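Local coordinates for Blr6230 protein (Bradyrhizobium diazoefficiens USDA 110, PDB 5NGG), which probably hydrolyses beta-lactam antibiotics as a zinc-dependent metallo-beta-lactamase of subclass B3, at residues Ile47-Thr52 against Glu244-Gln249. Sequence-based numbering, arbitrary orientation. Where two conformers were deposited one is given.
Sequences IYYVGT and EVYGMQ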
loop_
_atom_site.group_PDB
_atom_site.type_symbol
_atom_site.label_atom_id
_atom_site.label_comp_id
_atom_site.label_asym_id
_atom_site.label_seq_id
_atom_site.Cartn_x
_atom_site.Cartn_y
_atom_site.Cartn_z
ATOM N N ILE A 47 -9.890 9.405 -7.308
ATOM C CA ILE A 47 -9.339 8.572 -6.234
ATOM C C ILE A 47 -10.218 8.730 -4.989
ATOM O O ILE A 47 -10.390 9.852 -4.488
ATOM C CB ILE A 47 -7.882 8.919 -5.892
ATOM C CG1 ILE A 47 -6.964 8.775 -7.103
ATOM C CG2 ILE A 47 -7.405 8.047 -4.730
ATOM C CD1 ILE A 47 -5.568 9.291 -6.893
ATOM N N TYR A 48 -10.711 7.593 -4.492
ATOM C CA TYR A 48 -11.638 7.555 -3.359
ATOM C C TYR A 48 -11.034 6.668 -2.261
ATOM O O TYR A 48 -10.530 5.574 -2.546
ATOM C CB TYR A 48 -13.005 6.972 -3.761
ATOM C CG TYR A 48 -13.723 7.781 -4.822
ATOM C CD1 TYR A 48 -13.326 7.736 -6.155
ATOM C CD2 TYR A 48 -14.777 8.637 -4.482
ATOM C CE1 TYR A 48 -13.951 8.510 -7.122
ATOM C CE2 TYR A 48 -15.416 9.403 -5.449
ATOM C CZ TYR A 48 -15.004 9.335 -6.759
ATOM O OH TYR A 48 -15.624 10.112 -7.722
ATOM N N TYR A 49 -11.105 7.131 -1.014
ATOM C CA TYR A 49 -10.638 6.355 0.146
ATOM C C TYR A 49 -11.774 5.478 0.641
ATOM O O TYR A 49 -12.859 5.988 0.909
ATOM C CB TYR A 49 -10.191 7.318 1.261
ATOM C CG TYR A 49 -9.518 6.627 2.421
ATOM C CD1 TYR A 49 -10.259 6.044 3.453
ATOM C CD2 TYR A 49 -8.143 6.546 2.495
ATOM C CE1 TYR A 49 -9.649 5.383 4.519
ATOM C CE2 TYR A 49 -7.523 5.893 3.572
ATOM C CZ TYR A 49 -8.265 5.302 4.571
ATOM O OH TYR A 49 -7.574 4.672 5.578
ATOM N N VAL A 50 -11.536 4.163 0.762
ATOM C CA VAL A 50 -12.526 3.179 1.236
ATOM C C VAL A 50 -11.940 2.251 2.307
ATOM O O VAL A 50 -12.487 1.173 2.579
ATOM C CB VAL A 50 -13.154 2.362 0.077
ATOM C CG1 VAL A 50 -13.937 3.264 -0.862
ATOM C CG2 VAL A 50 -12.094 1.594 -0.695
ATOM N N GLY A 51 -10.828 2.662 2.927
ATOM C CA GLY A 51 -10.155 1.824 3.928
ATOM C C GLY A 51 -10.730 1.974 5.329
ATOM O O GLY A 51 -11.861 2.434 5.552
ATOM N N THR A 52 -9.930 1.539 6.292
ATOM C CA THR A 52 -10.280 1.567 7.702
ATOM C C THR A 52 -9.559 2.753 8.342
ATOM O O THR A 52 -8.866 3.527 7.679
ATOM C CB THR A 52 -9.905 0.241 8.390
ATOM O OG1 THR A 52 -8.490 0.174 8.466
ATOM C CG2 THR A 52 -10.453 -0.971 7.634
ATOM N N GLU A 244 -1.316 6.774 8.206
ATOM C CA GLU A 244 -0.195 7.393 8.900
ATOM C C GLU A 244 0.930 7.837 7.969
ATOM O O GLU A 244 1.630 8.815 8.283
ATOM C CB GLU A 244 0.324 6.431 9.970
ATOM C CG GLU A 244 -0.681 6.214 11.091
ATOM C CD GLU A 244 -1.609 5.011 10.908
ATOM O OE1 GLU A 244 -1.841 4.497 9.781
ATOM O OE2 GLU A 244 -2.140 4.564 11.945
ATOM N N VAL A 245 1.063 7.182 6.809
ATOM C CA VAL A 245 2.098 7.531 5.810
ATOM C C VAL A 245 1.986 9.006 5.400
ATOM O O VAL A 245 2.989 9.649 5.109
ATOM C CB VAL A 245 1.998 6.616 4.558
ATOM C CG1 VAL A 245 2.777 7.137 3.351
ATOM C CG2 VAL A 245 2.414 5.186 4.880
ATOM N N TYR A 246 0.758 9.529 5.346
ATOM C CA TYR A 246 0.501 10.840 4.783
ATOM C C TYR A 246 -0.440 11.681 5.632
ATOM O O TYR A 246 -0.964 12.668 5.147
ATOM C CB TYR A 246 0.036 10.723 3.322
ATOM C CG TYR A 246 -1.230 9.941 3.110
ATOM C CD1 TYR A 246 -1.222 8.547 3.113
ATOM C CD2 TYR A 246 -2.450 10.579 2.901
ATOM C CE1 TYR A 246 -2.382 7.821 2.915
ATOM C CE2 TYR A 246 -3.613 9.847 2.669
ATOM C CZ TYR A 246 -3.590 8.465 2.697
ATOM O OH TYR A 246 -4.754 7.760 2.467
ATOM N N GLY A 247 -0.634 11.335 6.898
ATOM C CA GLY A 247 -1.462 12.140 7.774
ATOM C C GLY A 247 -2.863 12.326 7.220
ATOM O O GLY A 247 -3.383 13.427 7.187
ATOM N N MET A 248 -3.480 11.211 6.823
ATOM C CA MET A 248 -4.766 11.255 6.135
ATOM C C MET A 248 -5.867 11.979 6.911
ATOM O O MET A 248 -6.560 12.822 6.347
ATOM C CB MET A 248 -5.224 9.827 5.808
ATOM C CG MET A 248 -6.527 9.739 5.016
ATOM S SD MET A 248 -8.032 9.745 6.013
ATOM C CE MET A 248 -7.926 8.126 6.778
ATOM N N GLN A 249 -6.021 11.651 8.192
ATOM C CA GLN A 249 -7.178 12.116 8.935
ATOM C C GLN A 249 -7.119 13.638 9.085
ATOM O O GLN A 249 -8.132 14.343 9.000
ATOM C CB GLN A 249 -7.244 11.373 10.289
ATOM C CG GLN A 249 -7.495 9.863 10.196
ATOM C CD GLN A 249 -6.238 8.956 10.100
ATOM O OE1 GLN A 249 -5.158 9.347 9.542
ATOM N NE2 GLN A 249 -6.390 7.698 10.590
#
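Met248 lays its thioether over one face of the Tyr49 ring, and Tyr246 brings its hydroxyl to an edge of the same ring. The evidence for a CH-pi contact is that the methyl CE of Met248 lies 4.0 Å from the Tyr49 ring centroid, 28° off the ring normal. SD of Met248 stands almost on that normal, 10° off it, but farther out at 4.6 Å from the centroid; this is a Met-aromatic contact in which the methyl makes the nearer touch. The closest atom pair is CE of Met248 and CZ of Tyr49, 3.6 Å apart at the phenol end. Two bends carry the methyl there: Met248 starts with CG anti to its backbone N, then turns at chi2 and again at chi3, folding the sulfur and methyl over the ring.

Tyr246 reaches the ring differently, with OH 3.5 Å from CE2 of Tyr49 and near the ring plane. That separation is a van der Waals contact; the Tyr246 hydroxyl has its polar partner in the hydroxyl of Tyr58, on strand 58-62. The Tyr49 hydroxyl donates within its own segment to O of Thr52 at 2.7 Å, with a C=O...donor angle of 161°, joining the phenol end to the loop following strand 47-49.

Phe41, on the neighbouring strand 41-44, also meets the Tyr49 ring and touches Met248. The contact thus joins the seven-strand mixed sheet to the start of helix 248-253, entered through Gly247 at its N-cap. The zinc ligand His242 is nearby, about 7 Å from Tyr246 between side chains. All three touching residues are buried, and the segments meet mainly through CH-pi, sulfur-aromatic and van der Waals contact. The bond to Thr52 O probably helps to fix the Tyr49 ring's rotation, presenting its face to Met248 and its edge to Tyr246.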